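Local coordinates for protein short chain dehydrogenase (Mycobacterium smegmatis, PDB 3UCX) that probably works as a nicotinamide-dependent oxidoreductase of the short-chain dehydrogenase family, with no specific substrate assigned, at residues 7-12 and 34-39; 59-64 and 84-89; 24-29 and 231-236; 144-149 and 162-167. All coordinates share one frame; numbering follows the deposited sequence.

Contact 1. Residues 7-12 and 34-39; sequences GLLTDK and QGADLV
The side chain of Q34 reaches across to the turn at L8, and its CB lies 4.1 Å from L8 CB. Beyond it CG sits beside the backbone N of Q34 and the chain bends at chi2 (-61°), bringing CD to 4.0 Å from L8 N. At the tip, Q34 OE1 accepts from L8 N at 2.9 Å, almost straight (174°) and in the plane of the amide, and it also touches L8 CB. A glutamine is long enough for this, while Q34 O accepts from L9 N at 2.9 Å. Between these bonds and strand 37-42 of the Rossmann fold stands G35, the C-prime residue of a Schellman motif that ends helix 23-33, with A36 N bonded back to C31 O. The positive phi of G35, and a backbone so near T10 that a CB would clash with T10 CA, both call for glycine. G35 O receives D11 N at 3.1 Å from above its carbonyl plane. Further along, D37 N donates to K12 O at 3.0 Å, nearly along the C=O axis, at the start of the parallel pairing with strand 13-17. L9 CB meets A36 CB at 3.8 Å.

Contact 2. Residues 59-64 and 84-89; sequences GRRALS and KAYGRV
The guanidinium of R61 and the ring of Y86 stand almost perpendicular, their planes 85° apart, and the ring presents its edge. Y86 CE1 lies 3.7 Å above the centre of one R61 guanidinium face, while R61 NH2 lies in the ring plane at the ring's edge, so this is no face-to-face cation-pi stack. The R61 chain bends at chi3 (-60°), which places NE, and R61 and Y86 slide past each other in opposite directions; R61 NH2 is also in a salt bridge with D37. At the guanidinium edge a water accepts from R61 NH1 at 2.8 Å and donates to A85 O at 3.0 Å, linking the strand side to the end of the helix. One ring face is met by A85 CB, offset toward the rim. A85 CB also touches L63 CD2 at 3.9 Å, and L63 CB approaches Y86 CE2 obliquely at 4.0 Å. A short alanine suits a helix end this close to the leucine. Tyrosine is long enough for Y86 OH to bond L38 O, and Y86 OH lies 3.2 Å from R61 O as a close contact only. Such packing belongs to the Rossmann fold's beta-alpha-beta crossover, in which helix 72-85 leads from outer strand 62-66 back to central strand 91-94.

Contact 3. Residues 24-29 and 231-236; sequences GTTLAR and TEDEVA
T26 and R29, on the helix that follows the first strand of the Rossmann fold, meet E232, D233 and A236 near the start of helix 232-243. The two short helical segments approach to 9.1 Å between axes, with a crossing angle of -58°. T26 points into the gap with both branches at work. T26 OG1, beside its own backbone N (chi1 -67°), donates to E232 OE1 at 2.6 Å and uses the anti lone pair of that carboxylate. T26 CG2 touches A236 CB at 3.9 Å and D233 OD1 at 3.4 Å; a beta-branched threonine thus serves a polar and an apolar neighbour together. L27 CD1 also reaches A236 CB, at 3.9 Å, and an alanine leaves room for both. Further along the helix, R29 NH2 forms a salt bridge to D233 OD1 at 3.0 Å, met on the syn side but somewhat out of the carboxylate plane, with the guanidinium and carboxylate planes 89° apart. The charges are shared: R29 also pairs with E33, and D233 with R30. T231 and E234 form a capping box at the start of the second helix, and E234 reaches S248 of a second subunit. Helix 23-33 lies between helix 232-243 and helix 45-57, where T25 and A28 rest on V51.

Contact 4. Residues 144-149 and 162-167; sequences NVNSMV and MAKSAL
N146 and S147 leave strand 141-145 of the Rossmann fold and pack against K164 and L167 of helix 158-179. By family pattern this is probably active-site ground: Y160 and K164 fit the YxxxK signature of short-chain dehydrogenases, and S147 matches the family's serine. The tight part centres on the N146 amide, and the side chains of N146 and K164 slide past each other in opposite directions. N146 ND2 donates to K164 O at 2.9 Å, nearly straight (166°), with the acceptor in the amide plane, while N146 OD1 lies 3.4 Å from K164 CB and accepts from S147 N at 2.7 Å. Asparagine suits the place, since one flat group offers a donor to the helix and an acceptor to its own loop. L167 CD2 closes in on N146 ND2 at 3.6 Å, covering this buried polar group with an apolar branch.

The other side is looser and hydrated. The K164 chain bends at chi2 (-77°), and K164 CE comes 3.8 Å from S147 CB. A water donates to V145 O at 2.9 Å; the very short approach of this water to K164 NZ is doubtful. A166 packs on M162 of a third subunit. Next to the lysine, S147 OG, anti to its own backbone N, accepts from V149 N at 3.1 Å in an ST turn.

In the fold
Contacts 1 and 2 adjoin, centres about 10 Å apart: they share neighbouring strands 37-42 and 62-66, where L38 N lies 2.9 Å from R61 O, a probable hydrogen bond, and R60 of contact 2 pairs with D11 and D37 of contact 1. Contact 3 crosses contact 1 in chain order, helix 23-33 leading into strand 37-42; their centres are about 14 Å apart. Contact 4 lies across the chain's centre, about 26 Å from contact 1 and 18 Å from contact 3, centre to centre, its nearest atoms about 5 Å from contact 3. Of the 2-(2-methoxyethoxy)ethanol pocket (P104, A155, K156), in sequence A155 and K156 lie between the segments of contact 4, which probably borders the active site.

Contact 1. Residues 7-12 and 34-39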
# COMPACT_ATOMS: atom_id res chain seq x y z
N GLY A 7 -22.79 23.52 11.21
CA GLY A 7 -23.75 23.00 10.19
C GLY A 7 -23.11 22.29 9.00
O GLY A 7 -23.26 22.73 7.86
N LEU A 8 -22.44 21.17 9.24
CA LEU A 8 -21.77 20.41 8.15
C LEU A 8 -22.75 19.85 7.10
O LEU A 8 -22.37 19.69 5.94
CB LEU A 8 -20.95 19.24 8.68
CG LEU A 8 -19.48 19.42 9.02
CD1 LEU A 8 -18.90 18.12 9.59
CD2 LEU A 8 -18.70 19.88 7.80
N LEU A 9 -23.98 19.56 7.51
CA LEU A 9 -24.93 18.82 6.66
C LEU A 9 -26.28 19.51 6.57
O LEU A 9 -27.31 18.86 6.36
CB LEU A 9 -25.09 17.39 7.18
CG LEU A 9 -23.83 16.52 7.25
CD1 LEU A 9 -24.17 15.21 7.94
CD2 LEU A 9 -23.25 16.24 5.85
N THR A 10 -26.27 20.83 6.71
CA THR A 10 -27.48 21.62 6.74
C THR A 10 -28.34 21.36 5.51
O THR A 10 -27.86 21.46 4.38
CB THR A 10 -27.18 23.13 6.79
OG1 THR A 10 -26.49 23.43 8.02
CG2 THR A 10 -28.47 23.90 6.72
N ASP A 11 -29.60 21.00 5.77
CA ASP A 11 -30.62 20.67 4.79
C ASP A 11 -30.27 19.55 3.80
O ASP A 11 -30.84 19.47 2.72
CB ASP A 11 -31.11 21.93 4.06
CG ASP A 11 -31.91 22.86 4.96
OD1 ASP A 11 -32.45 22.42 6.01
OD2 ASP A 11 -32.00 24.04 4.60
N LYS A 12 -29.37 18.67 4.19
CA LYS A 12 -29.06 17.47 3.42
C LYS A 12 -29.87 16.31 3.94
O LYS A 12 -30.26 16.30 5.09
CB LYS A 12 -27.57 17.17 3.53
CG LYS A 12 -26.74 18.31 2.97
CD LYS A 12 -25.41 17.89 2.37
CE LYS A 12 -24.92 18.98 1.42
NZ LYS A 12 -23.44 19.09 1.45
N GLN A 34 -25.77 18.23 12.94
CA GLN A 34 -25.17 19.01 11.87
C GLN A 34 -26.16 19.46 10.78
O GLN A 34 -25.75 19.96 9.73
CB GLN A 34 -24.01 18.20 11.26
CG GLN A 34 -22.88 17.96 12.24
CD GLN A 34 -22.28 19.25 12.73
OE1 GLN A 34 -22.05 20.15 11.93
NE2 GLN A 34 -22.08 19.37 14.05
N GLY A 35 -27.45 19.27 11.04
CA GLY A 35 -28.50 19.85 10.21
C GLY A 35 -29.15 18.93 9.20
O GLY A 35 -29.98 19.38 8.40
N ALA A 36 -28.78 17.64 9.21
CA ALA A 36 -29.33 16.67 8.25
C ALA A 36 -30.66 16.11 8.72
O ALA A 36 -30.93 16.02 9.92
CB ALA A 36 -28.33 15.51 8.00
N ASP A 37 -31.53 15.77 7.75
CA ASP A 37 -32.64 14.87 8.00
C ASP A 37 -32.23 13.48 7.61
O ASP A 37 -31.42 13.31 6.71
CB ASP A 37 -33.86 15.28 7.19
CG ASP A 37 -34.43 16.60 7.66
OD1 ASP A 37 -34.60 16.79 8.88
OD2 ASP A 37 -34.69 17.45 6.79
N LEU A 38 -32.80 12.48 8.28
CA LEU A 38 -32.33 11.12 8.19
C LEU A 38 -33.33 10.16 7.59
O LEU A 38 -34.53 10.28 7.79
CB LEU A 38 -31.97 10.59 9.59
CG LEU A 38 -30.62 10.95 10.20
CD1 LEU A 38 -29.50 10.17 9.52
CD2 LEU A 38 -30.35 12.44 10.17
N VAL A 39 -32.78 9.17 6.89
CA VAL A 39 -33.45 7.90 6.62
C VAL A 39 -32.67 6.84 7.37
O VAL A 39 -31.46 6.71 7.19
CB VAL A 39 -33.45 7.56 5.11
CG1 VAL A 39 -34.08 6.20 4.89
CG2 VAL A 39 -34.17 8.66 4.33
O HOH W 1 -33.75 18.49 4.26

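Contact 2. Residues 59-64 and 84-89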
# COMPACT_ATOMS: atom_id res chain seq x y z
N GLY A 59 -34.63 18.38 16.48
CA GLY A 59 -35.52 19.20 15.69
C GLY A 59 -35.56 18.81 14.22
O GLY A 59 -36.29 19.43 13.44
N ARG A 60 -34.80 17.78 13.85
CA ARG A 60 -34.78 17.30 12.46
C ARG A 60 -35.76 16.15 12.27
O ARG A 60 -36.42 15.73 13.22
CB ARG A 60 -33.37 16.84 12.07
CG ARG A 60 -32.29 17.89 12.24
CD ARG A 60 -32.59 19.20 11.56
NE ARG A 60 -32.93 19.09 10.14
CZ ARG A 60 -32.91 20.11 9.28
NH1 ARG A 60 -32.55 21.34 9.67
NH2 ARG A 60 -33.23 19.91 8.00
N ARG A 61 -35.85 15.63 11.05
CA ARG A 61 -36.77 14.54 10.77
C ARG A 61 -36.05 13.22 10.58
O ARG A 61 -34.90 13.17 10.11
CB ARG A 61 -37.62 14.87 9.54
CG ARG A 61 -38.66 15.94 9.82
CD ARG A 61 -39.32 16.39 8.53
NE ARG A 61 -38.33 16.95 7.60
CZ ARG A 61 -38.51 17.11 6.29
NH1 ARG A 61 -39.66 16.76 5.72
NH2 ARG A 61 -37.54 17.62 5.55
N ALA A 62 -36.73 12.14 10.95
CA ALA A 62 -36.21 10.79 10.73
C ALA A 62 -37.29 9.91 10.09
O ALA A 62 -38.40 9.82 10.61
CB ALA A 62 -35.73 10.20 12.05
N LEU A 63 -36.96 9.28 8.96
CA LEU A 63 -37.80 8.25 8.37
C LEU A 63 -37.19 6.89 8.69
O LEU A 63 -36.03 6.63 8.31
CB LEU A 63 -37.85 8.43 6.85
CG LEU A 63 -38.70 7.45 6.03
CD1 LEU A 63 -40.18 7.75 6.22
CD2 LEU A 63 -38.30 7.54 4.55
N SER A 64 -37.96 6.03 9.35
CA SER A 64 -37.48 4.70 9.72
C SER A 64 -38.11 3.69 8.78
O SER A 64 -39.33 3.67 8.63
CB SER A 64 -37.86 4.36 11.17
OG SER A 64 -37.25 5.28 12.06
N LYS A 84 -40.48 9.47 -1.66
CA LYS A 84 -41.82 9.95 -1.29
C LYS A 84 -41.74 10.95 -0.10
O LYS A 84 -42.37 11.99 -0.11
CB LYS A 84 -42.73 8.75 -0.97
CG LYS A 84 -44.13 9.12 -0.55
CD LYS A 84 -44.92 7.90 -0.05
CE LYS A 84 -46.22 8.37 0.59
NZ LYS A 84 -46.97 7.29 1.31
N ALA A 85 -40.93 10.63 0.91
CA ALA A 85 -40.83 11.48 2.11
C ALA A 85 -40.00 12.74 1.88
O ALA A 85 -40.37 13.81 2.35
CB ALA A 85 -40.23 10.70 3.27
N TYR A 86 -38.84 12.61 1.23
CA TYR A 86 -37.90 13.73 1.15
C TYR A 86 -37.67 14.26 -0.26
O TYR A 86 -37.29 15.42 -0.42
CB TYR A 86 -36.56 13.32 1.74
CG TYR A 86 -36.52 13.07 3.22
CD1 TYR A 86 -36.81 14.09 4.13
CD2 TYR A 86 -36.13 11.83 3.74
CE1 TYR A 86 -36.73 13.87 5.50
CE2 TYR A 86 -36.07 11.61 5.11
CZ TYR A 86 -36.37 12.64 5.98
OH TYR A 86 -36.26 12.44 7.35
N GLY A 87 -37.84 13.42 -1.26
CA GLY A 87 -37.63 13.82 -2.66
C GLY A 87 -36.18 14.00 -3.08
O GLY A 87 -35.92 14.44 -4.20
N ARG A 88 -35.24 13.67 -2.18
CA ARG A 88 -33.82 13.79 -2.47
C ARG A 88 -32.98 12.98 -1.49
O ARG A 88 -33.43 12.69 -0.39
CB ARG A 88 -33.36 15.24 -2.38
CG ARG A 88 -33.41 15.84 -0.97
CD ARG A 88 -33.26 17.35 -1.08
NE ARG A 88 -32.13 17.58 -1.99
CZ ARG A 88 -30.91 17.93 -1.63
NH1 ARG A 88 -30.63 18.21 -0.36
NH2 ARG A 88 -29.96 18.05 -2.58
N VAL A 89 -31.76 12.68 -1.91
CA VAL A 89 -30.74 12.06 -1.05
C VAL A 89 -29.39 12.68 -1.39
O VAL A 89 -28.98 12.69 -2.55
CB VAL A 89 -30.64 10.53 -1.26
CG1 VAL A 89 -29.49 9.93 -0.45
CG2 VAL A 89 -31.95 9.85 -0.90
O HOH W 2 -39.84 16.69 2.91

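Contact 3. Residues 24-29 and 231-236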
# COMPACT_ATOMS: atom_id res chain seq x y z
N GLY A 24 -23.82 3.36 14.62
CA GLY A 24 -25.02 3.78 13.88
C GLY A 24 -25.88 4.81 14.58
O GLY A 24 -26.36 5.78 13.97
N THR A 25 -26.11 4.60 15.87
CA THR A 25 -26.91 5.52 16.66
C THR A 25 -26.17 6.85 16.84
O THR A 25 -26.74 7.93 16.65
CB THR A 25 -27.30 4.88 18.02
OG1 THR A 25 -28.08 3.70 17.78
CG2 THR A 25 -28.10 5.85 18.87
N THR A 26 -24.89 6.77 17.19
CA THR A 26 -24.07 7.98 17.30
C THR A 26 -24.06 8.77 15.99
O THR A 26 -24.21 9.98 15.99
CB THR A 26 -22.63 7.64 17.70
OG1 THR A 26 -22.62 7.12 19.02
CG2 THR A 26 -21.74 8.90 17.66
N LEU A 27 -23.91 8.07 14.88
CA LEU A 27 -23.87 8.71 13.56
C LEU A 27 -25.16 9.47 13.22
O LEU A 27 -25.12 10.62 12.79
CB LEU A 27 -23.54 7.64 12.50
CG LEU A 27 -22.98 8.03 11.14
CD1 LEU A 27 -21.72 8.88 11.23
CD2 LEU A 27 -22.73 6.73 10.38
N ALA A 28 -26.30 8.83 13.46
CA ALA A 28 -27.61 9.42 13.19
C ALA A 28 -27.77 10.69 14.00
O ALA A 28 -28.17 11.75 13.48
CB ALA A 28 -28.72 8.43 13.55
N ARG A 29 -27.43 10.60 15.29
CA ARG A 29 -27.51 11.75 16.16
C ARG A 29 -26.61 12.85 15.66
O ARG A 29 -27.03 13.99 15.53
CB ARG A 29 -27.15 11.35 17.61
CG ARG A 29 -27.13 12.50 18.61
CD ARG A 29 -26.64 12.11 20.01
NE ARG A 29 -25.31 11.50 20.06
CZ ARG A 29 -24.15 12.15 19.99
NH1 ARG A 29 -24.10 13.47 19.88
NH2 ARG A 29 -23.00 11.46 20.05
N THR A 231 -13.29 6.70 19.82
CA THR A 231 -14.66 6.68 20.33
C THR A 231 -15.66 6.68 19.18
O THR A 231 -15.29 6.99 18.05
CB THR A 231 -14.96 7.91 21.17
OG1 THR A 231 -14.93 9.07 20.33
CG2 THR A 231 -13.95 8.05 22.36
N GLU A 232 -16.90 6.35 19.49
CA GLU A 232 -17.97 6.40 18.51
C GLU A 232 -18.03 7.79 17.89
O GLU A 232 -18.16 7.92 16.66
CB GLU A 232 -19.31 6.01 19.14
CG GLU A 232 -19.37 4.54 19.50
CD GLU A 232 -20.71 4.12 20.09
OE1 GLU A 232 -21.73 4.83 19.88
OE2 GLU A 232 -20.73 3.05 20.73
N ASP A 233 -17.93 8.83 18.73
CA ASP A 233 -17.92 10.19 18.19
C ASP A 233 -16.74 10.43 17.23
O ASP A 233 -16.89 11.12 16.24
CB ASP A 233 -17.95 11.26 19.28
CG ASP A 233 -19.38 11.60 19.73
OD1 ASP A 233 -20.30 11.76 18.89
OD2 ASP A 233 -19.58 11.74 20.94
N GLU A 234 -15.56 9.91 17.55
CA GLU A 234 -14.39 10.18 16.70
C GLU A 234 -14.53 9.51 15.34
O GLU A 234 -14.11 10.07 14.32
CB GLU A 234 -13.08 9.75 17.41
CG GLU A 234 -12.65 10.75 18.49
CD GLU A 234 -11.53 10.26 19.41
OE1 GLU A 234 -11.43 9.04 19.64
OE2 GLU A 234 -10.77 11.10 19.91
N VAL A 235 -15.12 8.33 15.32
CA VAL A 235 -15.32 7.63 14.05
C VAL A 235 -16.43 8.35 13.28
O VAL A 235 -16.31 8.61 12.05
CB VAL A 235 -15.64 6.14 14.26
CG1 VAL A 235 -15.95 5.45 12.90
CG2 VAL A 235 -14.49 5.47 15.00
N ALA A 236 -17.51 8.71 13.98
CA ALA A 236 -18.57 9.51 13.39
C ALA A 236 -18.08 10.82 12.77
O ALA A 236 -18.53 11.22 11.67
CB ALA A 236 -19.66 9.79 14.44

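Contact 4. Residues 144-149 and 162-167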
# COMPACT_ATOMS: atom_id res chain seq x y z
N ASN A 144 -18.75 4.31 2.87
CA ASN A 144 -18.83 2.94 3.31
C ASN A 144 -17.96 2.74 4.53
O ASN A 144 -16.76 3.00 4.48
CB ASN A 144 -18.42 1.99 2.18
CG ASN A 144 -19.40 1.99 1.04
OD1 ASN A 144 -20.58 2.26 1.25
ND2 ASN A 144 -18.92 1.71 -0.17
N VAL A 145 -18.57 2.30 5.63
CA VAL A 145 -17.83 2.00 6.85
C VAL A 145 -17.19 0.64 6.66
O VAL A 145 -17.89 -0.39 6.48
CB VAL A 145 -18.70 2.05 8.10
CG1 VAL A 145 -17.87 1.70 9.36
CG2 VAL A 145 -19.34 3.43 8.22
N ASN A 146 -15.87 0.64 6.63
CA ASN A 146 -15.10 -0.57 6.45
C ASN A 146 -14.45 -0.95 7.81
O ASN A 146 -15.11 -0.86 8.86
CB ASN A 146 -14.11 -0.35 5.30
CG ASN A 146 -13.62 -1.64 4.67
OD1 ASN A 146 -12.89 -2.40 5.32
ND2 ASN A 146 -14.00 -1.90 3.39
N SER A 147 -13.20 -1.41 7.82
CA SER A 147 -12.59 -1.92 9.04
C SER A 147 -11.08 -1.97 8.95
O SER A 147 -10.52 -2.25 7.90
CB SER A 147 -13.09 -3.33 9.35
OG SER A 147 -12.38 -3.92 10.45
N MET A 148 -10.44 -1.70 10.08
CA MET A 148 -8.99 -1.89 10.27
C MET A 148 -8.47 -3.26 9.86
O MET A 148 -7.31 -3.41 9.57
CB MET A 148 -8.64 -1.63 11.74
CG MET A 148 -7.17 -1.44 12.03
SD MET A 148 -6.85 -0.95 13.74
CE MET A 148 -7.21 -2.50 14.60
N VAL A 149 -9.33 -4.28 9.90
CA VAL A 149 -8.96 -5.64 9.53
C VAL A 149 -8.30 -5.72 8.15
O VAL A 149 -7.53 -6.60 7.88
CB VAL A 149 -10.20 -6.55 9.53
CG1 VAL A 149 -11.06 -6.30 8.30
CG2 VAL A 149 -9.80 -8.01 9.62
N MET A 162 -11.77 -10.80 4.39
CA MET A 162 -12.14 -11.13 3.00
C MET A 162 -13.30 -10.27 2.52
O MET A 162 -13.23 -9.66 1.46
CB MET A 162 -12.49 -12.60 2.83
CG MET A 162 -13.14 -12.94 1.47
SD MET A 162 -13.94 -14.55 1.49
CE MET A 162 -12.48 -15.56 1.68
N ALA A 163 -14.37 -10.22 3.32
CA ALA A 163 -15.57 -9.47 2.95
C ALA A 163 -15.28 -7.97 2.92
O ALA A 163 -15.70 -7.25 1.98
CB ALA A 163 -16.68 -9.77 3.95
N LYS A 164 -14.58 -7.50 3.94
CA LYS A 164 -14.23 -6.08 4.00
C LYS A 164 -13.30 -5.65 2.86
O LYS A 164 -13.42 -4.52 2.35
CB LYS A 164 -13.67 -5.73 5.36
CG LYS A 164 -14.76 -5.76 6.45
CD LYS A 164 -15.62 -4.51 6.37
CE LYS A 164 -16.34 -4.17 7.66
NZ LYS A 164 -17.70 -4.72 7.69
N SER A 165 -12.39 -6.52 2.47
CA SER A 165 -11.48 -6.27 1.37
C SER A 165 -12.22 -6.22 0.04
O SER A 165 -11.94 -5.37 -0.80
CB SER A 165 -10.39 -7.33 1.33
OG SER A 165 -9.56 -7.18 2.49
N ALA A 166 -13.15 -7.13 -0.16
CA ALA A 166 -13.99 -7.11 -1.35
C ALA A 166 -14.78 -5.78 -1.38
O ALA A 166 -14.90 -5.13 -2.44
CB ALA A 166 -14.93 -8.32 -1.39
N LEU A 167 -15.29 -5.36 -0.22
CA LEU A 167 -16.03 -4.10 -0.12
C LEU A 167 -15.14 -2.89 -0.46
O LEU A 167 -15.59 -1.96 -1.13
CB LEU A 167 -16.64 -3.94 1.27
CG LEU A 167 -17.21 -2.55 1.65
CD1 LEU A 167 -18.40 -2.13 0.77
CD2 LEU A 167 -17.58 -2.51 3.13
O HOH W 3 -18.94 -3.08 6.28